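Long-range contacts in uncharacterized protein (Enterococcus faecalis, PDB 3D3Y), which is of unknown function but probably related to the M16 metallopeptidases, with a region resembling their inactive domain: residues N13-T19 against D202-D208; L158-Y162 against N258-N262; R66-Y71 against E108-F112; S80-N84 against T310-F314. One frame throughout, in Å; residues are numbered along the deposited sequence.

Interaction 1: N13-T19 against D202-D208; sequences NLHVIPT and DIFVLGD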
loop_
_atom_site.group_PDB
_atom_site.type_symbol
_atom_site.label_atom_id
_atom_site.label_comp_id
_atom_site.label_asym_id
_atom_site.label_seq_id
_atom_site.Cartn_x
_atom_site.Cartn_y
_atom_site.Cartn_z
ATOM N N ASN A 13 20.157 0.620 -7.083
ATOM C CA ASN A 13 20.867 -0.247 -6.154
ATOM C C ASN A 13 20.328 -1.645 -6.122
ATOM O O ASN A 13 19.122 -1.861 -6.295
ATOM C CB ASN A 13 20.841 0.382 -4.766
ATOM C CG ASN A 13 21.625 1.663 -4.728
ATOM O OD1 ASN A 13 22.848 1.630 -4.724
ATOM N ND2 ASN A 13 20.929 2.805 -4.776
ATOM N N LEU A 14 21.225 -2.600 -5.952
ATOM C CA LEU A 14 20.870 -4.008 -5.896
ATOM C C LEU A 14 21.051 -4.487 -4.467
ATOM O O LEU A 14 22.047 -4.146 -3.795
ATOM C CB LEU A 14 21.745 -4.830 -6.861
ATOM C CG LEU A 14 21.718 -6.377 -6.811
ATOM C CD1 LEU A 14 20.328 -6.972 -7.129
ATOM C CD2 LEU A 14 22.745 -6.943 -7.763
ATOM N N HIS A 15 20.100 -5.284 -4.000
ATOM C CA HIS A 15 20.142 -5.815 -2.636
ATOM C C HIS A 15 19.886 -7.301 -2.703
ATOM O O HIS A 15 18.816 -7.739 -3.157
ATOM C CB HIS A 15 19.081 -5.145 -1.739
ATOM C CG HIS A 15 19.019 -3.658 -1.896
ATOM N ND1 HIS A 15 19.829 -2.802 -1.186
ATOM C CD2 HIS A 15 18.263 -2.877 -2.699
ATOM C CE1 HIS A 15 19.571 -1.553 -1.540
ATOM N NE2 HIS A 15 18.622 -1.570 -2.454
ATOM N N VAL A 16 20.866 -8.074 -2.267
ATOM C CA VAL A 16 20.794 -9.526 -2.304
ATOM C C VAL A 16 20.618 -10.031 -0.868
ATOM O O VAL A 16 21.421 -9.698 0.010
ATOM C CB VAL A 16 22.081 -10.117 -2.933
ATOM C CG1 VAL A 16 22.067 -11.657 -2.884
ATOM C CG2 VAL A 16 22.285 -9.590 -4.378
ATOM N N ILE A 17 19.549 -10.804 -0.642
ATOM C CA ILE A 17 19.212 -11.354 0.666
ATOM C C ILE A 17 19.327 -12.884 0.589
ATOM O O ILE A 17 18.373 -13.582 0.176
ATOM C CB ILE A 17 17.803 -10.902 1.202
ATOM C CG1 ILE A 17 17.660 -9.373 1.229
ATOM C CG2 ILE A 17 17.591 -11.395 2.658
ATOM C CD1 ILE A 17 17.212 -8.775 -0.029
ATOM N N PRO A 18 20.516 -13.418 0.954
ATOM C CA PRO A 18 20.762 -14.856 0.909
ATOM C C PRO A 18 19.987 -15.548 2.008
ATOM O O PRO A 18 19.936 -15.061 3.134
ATOM C CB PRO A 18 22.279 -14.984 1.203
ATOM C CG PRO A 18 22.818 -13.618 1.070
ATOM C CD PRO A 18 21.702 -12.684 1.423
ATOM N N THR A 19 19.399 -16.690 1.680
ATOM C CA THR A 19 18.664 -17.479 2.649
ATOM C C THR A 19 18.488 -18.885 2.092
ATOM O O THR A 19 18.451 -19.065 0.879
ATOM C CB THR A 19 17.287 -16.862 2.962
ATOM O OG1 THR A 19 16.576 -17.734 3.833
ATOM C CG2 THR A 19 16.437 -16.610 1.672
ATOM N N ASP A 202 15.300 0.191 -6.833
ATOM C CA ASP A 202 15.942 -0.774 -5.939
ATOM C C ASP A 202 15.502 -2.176 -6.342
ATOM O O ASP A 202 14.328 -2.429 -6.626
ATOM C CB ASP A 202 15.647 -0.461 -4.457
ATOM C CG ASP A 202 16.404 0.752 -3.973
ATOM O OD1 ASP A 202 17.568 0.607 -3.544
ATOM O OD2 ASP A 202 15.849 1.871 -4.058
ATOM N N ILE A 203 16.476 -3.072 -6.417
ATOM C CA ILE A 203 16.247 -4.425 -6.907
ATOM C C ILE A 203 16.615 -5.337 -5.777
ATOM O O ILE A 203 17.705 -5.191 -5.164
ATOM C CB ILE A 203 17.126 -4.729 -8.136
ATOM C CG1 ILE A 203 16.778 -3.752 -9.258
ATOM C CG2 ILE A 203 16.927 -6.187 -8.581
ATOM C CD1 ILE A 203 17.688 -3.853 -10.484
ATOM N N PHE A 204 15.688 -6.231 -5.460
ATOM C CA PHE A 204 15.870 -7.192 -4.379
ATOM C C PHE A 204 15.825 -8.621 -4.900
ATOM O O PHE A 204 14.997 -8.968 -5.766
ATOM C CB PHE A 204 14.780 -7.004 -3.324
ATOM C CG PHE A 204 14.930 -5.747 -2.535
ATOM C CD1 PHE A 204 15.456 -5.779 -1.254
ATOM C CD2 PHE A 204 14.547 -4.514 -3.079
ATOM C CE1 PHE A 204 15.613 -4.609 -0.527
ATOM C CE2 PHE A 204 14.699 -3.346 -2.345
ATOM C CZ PHE A 204 15.221 -3.392 -1.080
ATOM N N VAL A 205 16.721 -9.443 -4.362
ATOM C CA VAL A 205 16.748 -10.854 -4.662
ATOM C C VAL A 205 16.822 -11.585 -3.338
ATOM O O VAL A 205 17.782 -11.414 -2.579
ATOM C CB VAL A 205 17.971 -11.244 -5.557
ATOM C CG1 VAL A 205 17.918 -12.733 -5.871
ATOM C CG2 VAL A 205 17.948 -10.425 -6.832
ATOM N N LEU A 206 15.791 -12.383 -3.064
ATOM C CA LEU A 206 15.691 -13.154 -1.835
ATOM C C LEU A 206 15.644 -14.634 -2.190
ATOM O O LEU A 206 14.694 -15.103 -2.874
ATOM C CB LEU A 206 14.438 -12.748 -1.039
ATOM C CG LEU A 206 14.030 -13.684 0.113
ATOM C CD1 LEU A 206 14.847 -13.357 1.323
ATOM C CD2 LEU A 206 12.576 -13.540 0.433
ATOM N N GLY A 207 16.645 -15.376 -1.727
ATOM C CA GLY A 207 16.689 -16.819 -1.998
ATOM C C GLY A 207 18.089 -17.368 -1.776
ATOM O O GLY A 207 18.979 -16.634 -1.287
ATOM N N ASP A 208 18.288 -18.642 -2.131
ATOM C CA ASP A 208 19.592 -19.285 -1.984
ATOM C C ASP A 208 20.440 -18.879 -3.169
ATOM O O ASP A 208 20.593 -19.622 -4.134
ATOM C CB ASP A 208 19.445 -20.809 -1.900
ATOM C CG ASP A 208 20.770 -21.524 -1.604
ATOM O OD1 ASP A 208 21.811 -20.870 -1.367
ATOM O OD2 ASP A 208 20.755 -22.764 -1.587
#
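His15 lies against Phe204 on one face of a parallel pair of strands, the imidazole overlapping the phenyl ring in an offset stack with centroids 4.5 Å apart and planes at 26°. The rings are shifted enough that His15 CD2 rides over the rim of the phenyl face, 3.5 Å from Phe204 CZ, while His15 CB makes a CH-pi contact over the same ring. A chi1 of -45° turns the imidazole back toward Asp202, and His15 NE2 gives an almost straight bond of 2.7 Å to Asp202 OD1, in the imidazole plane, meeting the carboxylate on its anti side and 19° out of its plane. Stack and bond together should limit rotation of the imidazole. Further along the same face, Ile17 CD1 comes up to the edge of the Phe204 ring at CD1 (3.7 Å), and Leu206 CD1 fits between two methyls, 3.6 Å from both Ile17 CG2 and Thr19 CG2. The other face is wholly aliphatic over Leu14, Val16, Ile203 and Val205, and Leu14 CD1 rests against both Ile203 CG2 (3.8 Å) and Val205 CG2 (4.2 Å). Backbone bonds run from Ile203 N to Asn13 O through to Thr19 N and Gly207 O, the last meeting its acceptor from above the carbonyl plane. Asp202 also forms a salt bridge with Lys230, which probably favours its charged form. The two strands lie side by side within a mixed sheet, flanked by strands 4-7 and 24-34; helix 368-380 covers the His15-Phe204-Leu206 face, and helix 211-219 packs on Leu14, Val16, Ile203 and Val205.

Interaction 2: L158-Y162 against N258-N262; sequences LQSVY and NLAYN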
loop_
_atom_site.group_PDB
_atom_site.type_symbol
_atom_site.label_atom_id
_atom_site.label_comp_id
_atom_site.label_asym_id
_atom_site.label_seq_id
_atom_site.Cartn_x
_atom_site.Cartn_y
_atom_site.Cartn_z
ATOM N N LEU A 158 -13.671 10.105 2.210
ATOM C CA LEU A 158 -13.189 10.619 3.485
ATOM C C LEU A 158 -11.751 11.107 3.325
ATOM O O LEU A 158 -11.407 12.194 3.767
ATOM C CB LEU A 158 -13.251 9.530 4.570
ATOM C CG LEU A 158 -12.641 9.898 5.929
ATOM C CD1 LEU A 158 -13.513 10.942 6.605
ATOM C CD2 LEU A 158 -12.528 8.624 6.769
ATOM N N GLN A 159 -10.921 10.273 2.711
ATOM C CA GLN A 159 -9.531 10.659 2.460
ATOM C C GLN A 159 -9.385 11.961 1.650
ATOM O O GLN A 159 -8.515 12.809 1.964
ATOM C CB GLN A 159 -8.752 9.485 1.872
ATOM C CG GLN A 159 -8.486 8.416 2.936
ATOM C CD GLN A 159 -7.598 7.260 2.464
ATOM O OE1 GLN A 159 -6.649 7.447 1.702
ATOM N NE2 GLN A 159 -7.885 6.069 2.967
ATOM N N SER A 160 -10.248 12.153 0.638
ATOM C CA SER A 160 -10.232 13.406 -0.149
ATOM C C SER A 160 -10.493 14.624 0.718
ATOM O O SER A 160 -9.916 15.675 0.476
ATOM C CB SER A 160 -11.274 13.413 -1.270
ATOM O OG SER A 160 -10.867 12.560 -2.313
ATOM N N VAL A 161 -11.373 14.482 1.710
ATOM C CA VAL A 161 -11.705 15.574 2.619
ATOM C C VAL A 161 -10.539 15.773 3.569
ATOM O O VAL A 161 -10.014 16.893 3.679
ATOM C CB VAL A 161 -13.001 15.323 3.422
ATOM C CG1 VAL A 161 -13.294 16.514 4.360
ATOM C CG2 VAL A 161 -14.161 15.137 2.462
ATOM N N TYR A 162 -10.114 14.693 4.226
ATOM C CA TYR A 162 -8.997 14.799 5.194
ATOM C C TYR A 162 -7.758 15.448 4.556
ATOM O O TYR A 162 -7.148 16.351 5.143
ATOM C CB TYR A 162 -8.646 13.430 5.850
ATOM C CG TYR A 162 -7.500 13.549 6.855
ATOM C CD1 TYR A 162 -7.744 13.936 8.167
ATOM C CD2 TYR A 162 -6.165 13.352 6.463
ATOM C CE1 TYR A 162 -6.700 14.076 9.095
ATOM C CE2 TYR A 162 -5.102 13.502 7.391
ATOM C CZ TYR A 162 -5.386 13.855 8.696
ATOM O OH TYR A 162 -4.360 14.012 9.624
ATOM N N ASN A 258 -18.181 8.080 8.047
ATOM C CA ASN A 258 -16.754 7.886 8.307
ATOM C C ASN A 258 -16.102 9.123 8.926
ATOM O O ASN A 258 -16.518 10.264 8.660
ATOM C CB ASN A 258 -16.003 7.534 6.999
ATOM C CG ASN A 258 -16.519 6.261 6.343
ATOM O OD1 ASN A 258 -17.106 5.376 6.993
ATOM N ND2 ASN A 258 -16.288 6.154 5.027
ATOM N N LEU A 259 -15.056 8.904 9.713
ATOM C CA LEU A 259 -14.398 9.991 10.469
ATOM C C LEU A 259 -12.902 9.807 10.324
ATOM O O LEU A 259 -12.399 8.673 10.399
ATOM C CB LEU A 259 -14.728 9.931 11.968
ATOM C CG LEU A 259 -16.149 10.126 12.497
ATOM C CD1 LEU A 259 -17.024 8.878 12.243
ATOM C CD2 LEU A 259 -16.055 10.378 13.966
ATOM N N ALA A 260 -12.197 10.922 10.164
ATOM C CA ALA A 260 -10.751 10.919 10.061
ATOM C C ALA A 260 -10.152 11.801 11.138
ATOM O O ALA A 260 -10.541 12.970 11.298
ATOM C CB ALA A 260 -10.317 11.409 8.693
ATOM N N TYR A 261 -9.143 11.259 11.817
ATOM C CA TYR A 261 -8.456 11.933 12.896
ATOM C C TYR A 261 -6.982 12.069 12.576
ATOM O O TYR A 261 -6.400 11.145 12.007
ATOM C CB TYR A 261 -8.513 11.050 14.137
ATOM C CG TYR A 261 -9.875 10.706 14.680
ATOM C CD1 TYR A 261 -10.411 11.395 15.763
ATOM C CD2 TYR A 261 -10.596 9.637 14.153
ATOM C CE1 TYR A 261 -11.658 11.050 16.279
ATOM C CE2 TYR A 261 -11.833 9.267 14.673
ATOM C CZ TYR A 261 -12.345 9.972 15.734
ATOM O OH TYR A 261 -13.557 9.582 16.237
ATOM N N ASN A 262 -6.376 13.193 12.955
ATOM C CA ASN A 262 -4.925 13.350 12.887
ATOM C C ASN A 262 -4.339 12.674 14.143
ATOM O O ASN A 262 -4.787 12.941 15.271
ATOM C CB ASN A 262 -4.568 14.845 12.845
ATOM C CG ASN A 262 -3.067 15.103 12.723
ATOM O OD1 ASN A 262 -2.317 14.941 13.673
ATOM N ND2 ASN A 262 -2.645 15.538 11.564
#
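Helix-on-sheet packing against the five-stranded mixed sheet brings Leu158 and Tyr162, one helical turn apart, down onto Ala260 of a sheet strand. The short axes run 8.7 Å apart at 37°, and both larger side chains rest on the small alanine. Ala260 CB is 3.8 Å from Leu158 CD1 and 3.6 Å from Tyr162 CD1. The leucine divides its branches along the strand: CD1 lies over the backbone at Ala260 N, while CD2 reaches Asn258 CB at 3.6 Å and touches Leu259 O. With its CG anti to the backbone N (chi1 -180°), Tyr162 carries its ring out along the strand past the Tyr261 carbonyl carbon, and its hydroxyl ends beside Asn262. There Asn262 ND2 makes a weak, bent hydrogen bond of 3.0 Å to Tyr162 OH, the amide turned 34° from the ring. The contact is otherwise apolar and entirely buried. The Phe314 ring meets the tyrosine ring, and Arg240 makes a cation-pi contact with it. Strand 255-262 runs between strands 411-421 and 314-321, with helix 150-162 over its Asn258 and Ala260 side and helix 326-341 against Leu259 and Tyr261.

Interaction 3: R66-Y71 against E108-F112; sequences RLAELY and EAVDF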
loop_
_atom_site.group_PDB
_atom_site.type_symbol
_atom_site.label_atom_id
_atom_site.label_comp_id
_atom_site.label_asym_id
_atom_site.label_seq_id
_atom_site.Cartn_x
_atom_site.Cartn_y
_atom_site.Cartn_z
ATOM N N ARG A 66 6.975 -17.740 -22.653
ATOM C CA ARG A 66 8.311 -17.451 -22.123
ATOM C C ARG A 66 8.379 -17.777 -20.610
ATOM O O ARG A 66 9.347 -18.404 -20.133
ATOM C CB ARG A 66 8.660 -15.988 -22.362
ATOM C CG ARG A 66 10.023 -15.571 -21.829
ATOM C CD ARG A 66 11.139 -16.539 -22.286
ATOM N NE ARG A 66 12.470 -16.048 -21.888
ATOM C CZ ARG A 66 13.554 -16.815 -21.780
ATOM N NH1 ARG A 66 13.487 -18.105 -22.038
ATOM N NH2 ARG A 66 14.707 -16.281 -21.423
ATOM N N LEU A 67 7.350 -17.372 -19.862
ATOM C CA LEU A 67 7.270 -17.707 -18.434
ATOM C C LEU A 67 7.365 -19.224 -18.171
ATOM O O LEU A 67 7.997 -19.683 -17.203
ATOM C CB LEU A 67 6.013 -17.109 -17.793
ATOM C CG LEU A 67 6.017 -15.576 -17.730
ATOM C CD1 LEU A 67 4.620 -15.105 -17.322
ATOM C CD2 LEU A 67 7.107 -15.096 -16.736
ATOM N N ALA A 68 6.798 -19.988 -19.087
ATOM C CA ALA A 68 6.809 -21.440 -19.006
ATOM C C ALA A 68 8.207 -21.953 -19.331
ATOM O O ALA A 68 8.711 -22.853 -18.659
ATOM C CB ALA A 68 5.794 -21.992 -19.975
ATOM N N GLU A 69 8.866 -21.353 -20.333
ATOM C CA GLU A 69 10.255 -21.673 -20.640
ATOM C C GLU A 69 11.120 -21.428 -19.432
ATOM O O GLU A 69 12.115 -22.161 -19.216
ATOM C CB GLU A 69 10.812 -20.795 -21.771
ATOM C CG GLU A 69 10.524 -21.247 -23.179
ATOM C CD GLU A 69 10.982 -20.203 -24.210
ATOM O OE1 GLU A 69 11.910 -19.387 -23.932
ATOM O OE2 GLU A 69 10.373 -20.187 -25.298
ATOM N N LEU A 70 10.754 -20.392 -18.654
ATOM C CA LEU A 70 11.485 -20.054 -17.442
ATOM C C LEU A 70 11.060 -20.938 -16.268
ATOM O O LEU A 70 10.994 -20.489 -15.110
ATOM C CB LEU A 70 11.314 -18.569 -17.091
ATOM C CG LEU A 70 11.888 -17.577 -18.125
ATOM C CD1 LEU A 70 11.288 -16.165 -17.939
ATOM C CD2 LEU A 70 13.453 -17.532 -18.074
ATOM N N TYR A 71 10.777 -22.203 -16.562
ATOM C CA TYR A 71 10.516 -23.203 -15.517
ATOM C C TYR A 71 9.224 -22.854 -14.725
ATOM O O TYR A 71 9.109 -23.138 -13.526
ATOM C CB TYR A 71 11.791 -23.394 -14.647
ATOM C CG TYR A 71 13.108 -23.292 -15.463
ATOM C CD1 TYR A 71 13.595 -24.380 -16.217
ATOM C CD2 TYR A 71 13.854 -22.109 -15.480
ATOM C CE1 TYR A 71 14.798 -24.279 -16.990
ATOM C CE2 TYR A 71 15.048 -21.991 -16.244
ATOM C CZ TYR A 71 15.512 -23.079 -16.998
ATOM O OH TYR A 71 16.693 -22.949 -17.742
ATOM N N GLU A 108 18.550 -16.242 -16.867
ATOM C CA GLU A 108 17.372 -16.256 -17.720
ATOM C C GLU A 108 16.284 -15.299 -17.193
ATOM O O GLU A 108 15.659 -14.552 -17.972
ATOM C CB GLU A 108 16.884 -17.690 -17.897
ATOM C CG GLU A 108 17.909 -18.555 -18.685
ATOM C CD GLU A 108 17.548 -20.028 -18.747
ATOM O OE1 GLU A 108 17.934 -20.793 -17.814
ATOM O OE2 GLU A 108 16.925 -20.417 -19.747
ATOM N N ALA A 109 16.107 -15.255 -15.874
ATOM C CA ALA A 109 15.146 -14.294 -15.301
ATOM C C ALA A 109 15.574 -12.846 -15.509
ATOM O O ALA A 109 14.743 -12.007 -15.848
ATOM C CB ALA A 109 14.848 -14.601 -13.787
ATOM N N VAL A 110 16.851 -12.531 -15.299
ATOM C CA VAL A 110 17.323 -11.153 -15.518
ATOM C C VAL A 110 17.151 -10.746 -16.974
ATOM O O VAL A 110 16.786 -9.626 -17.261
ATOM C CB VAL A 110 18.783 -10.952 -15.079
ATOM C CG1 VAL A 110 19.297 -9.557 -15.435
ATOM C CG2 VAL A 110 18.921 -11.184 -13.580
ATOM N N ASP A 111 17.410 -11.654 -17.901
ATOM C CA ASP A 111 17.153 -11.364 -19.309
ATOM C C ASP A 111 15.673 -11.035 -19.512
ATOM O O ASP A 111 15.331 -10.109 -20.241
ATOM C CB ASP A 111 17.589 -12.536 -20.210
ATOM C CG ASP A 111 17.312 -12.275 -21.700
ATOM O OD1 ASP A 111 18.066 -11.489 -22.304
ATOM O OD2 ASP A 111 16.360 -12.864 -22.272
ATOM N N PHE A 112 14.791 -11.788 -18.864
ATOM C CA PHE A 112 13.347 -11.522 -19.014
ATOM C C PHE A 112 12.964 -10.153 -18.460
ATOM O O PHE A 112 12.214 -9.389 -19.102
ATOM C CB PHE A 112 12.522 -12.594 -18.308
ATOM C CG PHE A 112 11.039 -12.401 -18.461
ATOM C CD1 PHE A 112 10.416 -12.698 -19.668
ATOM C CD2 PHE A 112 10.277 -11.922 -17.402
ATOM C CE1 PHE A 112 9.019 -12.528 -19.814
ATOM C CE2 PHE A 112 8.878 -11.766 -17.526
ATOM C CZ PHE A 112 8.254 -12.067 -18.737
HETATM O O HOH W 1 16.956 -18.548 -21.562
#
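Leu70 and Phe112 form the closely packed side of a helix-helix contact, in which the C-terminal end of helix 60-69 and the turn after it meet helix 105-118. Leu70 splits its methyls between two residues: CD1 lies 3.8 Å from Phe112 CB, and CD2 reaches Glu108 CB at 3.4 Å. Around the phenyl ring, Arg66 CG approaches CD1 at 3.6 Å and Leu67 CD2 approaches CZ at 3.8 Å, so aliphatic carbons of three residues gather about one aromatic group. Phe75 meets this ring edge-to-face, and Met92 of strand 85-95 also packs on it.

Toward solvent the contact becomes polar and looser. The Arg66 chain, bent at chi2 (50°), brings its guanidinium over Leu70 CD2 and out to charged partners. Its NH1 makes a salt bridge with Glu69 OE1, whereas the bridge from NH2 to Asp111 OD2 is long at 3.9 Å, with the two planes 77° apart. A water lying in the guanidinium plane joins Arg66 NH2 to Glu108 OE2. The other oxygen accepts from Gln104 N and Tyr71 OH; the 2.5 Å from Tyr71 OH to Glu108 OE1 is suspiciously short, its exact value doubtful, with OE1 at the ring edge and the carboxylate turned 82° from the ring.

Interaction 4: S80-N84 against T310-F314; sequences SKKGN and TFRGF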
loop_
_atom_site.group_PDB
_atom_site.type_symbol
_atom_site.label_atom_id
_atom_site.label_comp_id
_atom_site.label_asym_id
_atom_site.label_seq_id
_atom_site.Cartn_x
_atom_site.Cartn_y
_atom_site.Cartn_z
ATOM N N SER A 80 1.658 0.723 -5.608
ATOM C CA SER A 80 1.114 1.019 -4.289
ATOM C C SER A 80 1.556 2.400 -3.828
ATOM O O SER A 80 2.372 3.060 -4.475
ATOM C CB SER A 80 1.486 -0.072 -3.266
ATOM O OG SER A 80 2.875 -0.277 -3.261
ATOM N N LYS A 81 0.992 2.850 -2.716
ATOM C CA LYS A 81 1.214 4.207 -2.243
ATOM C C LYS A 81 1.689 4.011 -0.831
ATOM O O LYS A 81 1.127 3.193 -0.133
ATOM C CB LYS A 81 -0.141 4.933 -2.273
ATOM C CG LYS A 81 -0.265 6.231 -1.523
ATOM C CD LYS A 81 -1.562 6.922 -2.021
ATOM C CE LYS A 81 -2.139 7.841 -0.984
ATOM N NZ LYS A 81 -3.485 8.371 -1.397
ATOM N N LYS A 82 2.690 4.764 -0.404
ATOM C CA LYS A 82 3.184 4.651 0.962
ATOM C C LYS A 82 3.629 6.016 1.382
ATOM O O LYS A 82 4.617 6.538 0.853
ATOM C CB LYS A 82 4.379 3.692 1.061
ATOM C CG LYS A 82 4.702 3.207 2.511
ATOM C CD LYS A 82 3.730 2.070 2.832
ATOM C CE LYS A 82 4.010 1.396 4.129
ATOM N NZ LYS A 82 2.853 0.466 4.339
ATOM N N GLY A 83 2.912 6.608 2.341
ATOM C CA GLY A 83 3.281 7.941 2.796
ATOM C C GLY A 83 3.251 8.889 1.609
ATOM O O GLY A 83 2.245 8.948 0.878
ATOM N N ASN A 84 4.333 9.636 1.430
ATOM C CA ASN A 84 4.457 10.539 0.303
ATOM C C ASN A 84 5.113 9.935 -0.954
ATOM O O ASN A 84 5.518 10.669 -1.855
ATOM C CB ASN A 84 5.212 11.795 0.718
ATOM C CG ASN A 84 4.741 13.005 -0.041
ATOM O OD1 ASN A 84 3.516 13.245 -0.157
ATOM N ND2 ASN A 84 5.679 13.766 -0.585
ATOM N N THR A 310 0.395 4.791 9.574
ATOM C CA THR A 310 1.555 5.319 10.307
ATOM C C THR A 310 2.614 5.889 9.354
ATOM O O THR A 310 3.766 6.166 9.765
ATOM C CB THR A 310 2.186 4.213 11.201
ATOM O OG1 THR A 310 2.606 3.132 10.368
ATOM C CG2 THR A 310 1.140 3.657 12.166
ATOM N N PHE A 311 2.245 6.046 8.083
ATOM C CA PHE A 311 3.054 6.813 7.134
ATOM C C PHE A 311 2.442 8.190 6.764
ATOM O O PHE A 311 3.157 9.101 6.323
ATOM C CB PHE A 311 3.409 5.935 5.909
ATOM C CG PHE A 311 4.314 4.749 6.273
ATOM C CD1 PHE A 311 5.663 4.766 5.953
ATOM C CD2 PHE A 311 3.821 3.668 6.997
ATOM C CE1 PHE A 311 6.501 3.688 6.318
ATOM C CE2 PHE A 311 4.662 2.606 7.392
ATOM C CZ PHE A 311 5.980 2.616 7.035
ATOM N N ARG A 312 1.141 8.353 6.993
ATOM C CA ARG A 312 0.473 9.632 6.726
ATOM C C ARG A 312 -0.136 10.249 7.995
ATOM O O ARG A 312 -0.805 11.272 7.903
ATOM C CB ARG A 312 -0.596 9.506 5.605
ATOM C CG ARG A 312 -0.036 9.106 4.252
ATOM C CD ARG A 312 -1.093 9.100 3.154
ATOM N NE ARG A 312 -2.131 8.102 3.352
ATOM C CZ ARG A 312 -3.261 8.081 2.648
ATOM N NH1 ARG A 312 -3.482 9.015 1.722
ATOM N NH2 ARG A 312 -4.151 7.139 2.864
ATOM N N GLY A 313 0.079 9.619 9.157
ATOM C CA GLY A 313 -0.283 10.194 10.481
ATOM C C GLY A 313 -1.765 10.467 10.748
ATOM O O GLY A 313 -2.130 11.506 11.308
ATOM N N PHE A 314 -2.600 9.503 10.409
ATOM C CA PHE A 314 -4.024 9.635 10.574
ATOM C C PHE A 314 -4.660 8.281 10.828
ATOM O O PHE A 314 -4.039 7.222 10.655
ATOM C CB PHE A 314 -4.657 10.417 9.409
ATOM C CG PHE A 314 -5.024 9.581 8.208
ATOM C CD1 PHE A 314 -6.354 9.437 7.854
ATOM C CD2 PHE A 314 -4.051 8.983 7.397
ATOM C CE1 PHE A 314 -6.730 8.680 6.735
ATOM C CE2 PHE A 314 -4.418 8.216 6.274
ATOM C CZ PHE A 314 -5.753 8.060 5.949
#
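Phe311, Arg312 and Gly83 bury most of the surface where the end of an edge strand meets a loop of the other sheet. The phenyl ring offers one face to Lys82, whose chain, bent at chi2 (81°), places CE over the ring centre, 3.5 Å from Phe311 CE2, in a CH-pi contact. Lys82 NZ lies off-centre, 4.6 Å from the Phe311 centroid, in a cation-pi interaction. Gly83 packs its bare backbone against both loop side chains: its N lies 3.7 Å from Phe311 CB, and its CA 3.8 Å from Arg312 CG. Its positive phi and this closeness leave little room for a side chain. Beyond it, Lys81 CE lies over a face of the Arg312 guanidinium, with Lys81 NZ 3.2 Å from Arg312 NH1. The proximity of these like charges is probably eased by other partners: Ile171 O for Lys81 NZ, and for Arg312 a salt bridge from NE to Asp309, with Gln159 and Gln169. Opposite Asp309, Gly313 and Phe314 make a G1 beta bulge. The contact thus joins strand 74-82, an outermost strand of the six-stranded sheet, to the turn between strands 303-309 and 314-321 of the five-stranded sheet, with helix 272-284 packed on Thr310.

How the interactions relate
Interactions 1 and 2 are buried contacts involving two different sheets, their centres about 38 Å apart on opposite sides of the chain's centre. The first pairs strands directly, whereas the second lays a helix on a strand through apolar packing. Interaction 4, nearest the middle of the chain, connects those sheets: it shares the six-stranded sheet with interaction 1 and touches interaction 2 through a polar contact and ring packing. Its chemistry is correspondingly mixed, with one lysine on an aromatic face and another beside an arginine. Interaction 3 is the most peripheral and only partly buried, the one with a bridging water; its helix 60-69 leads into strand 74-82 of interaction 4.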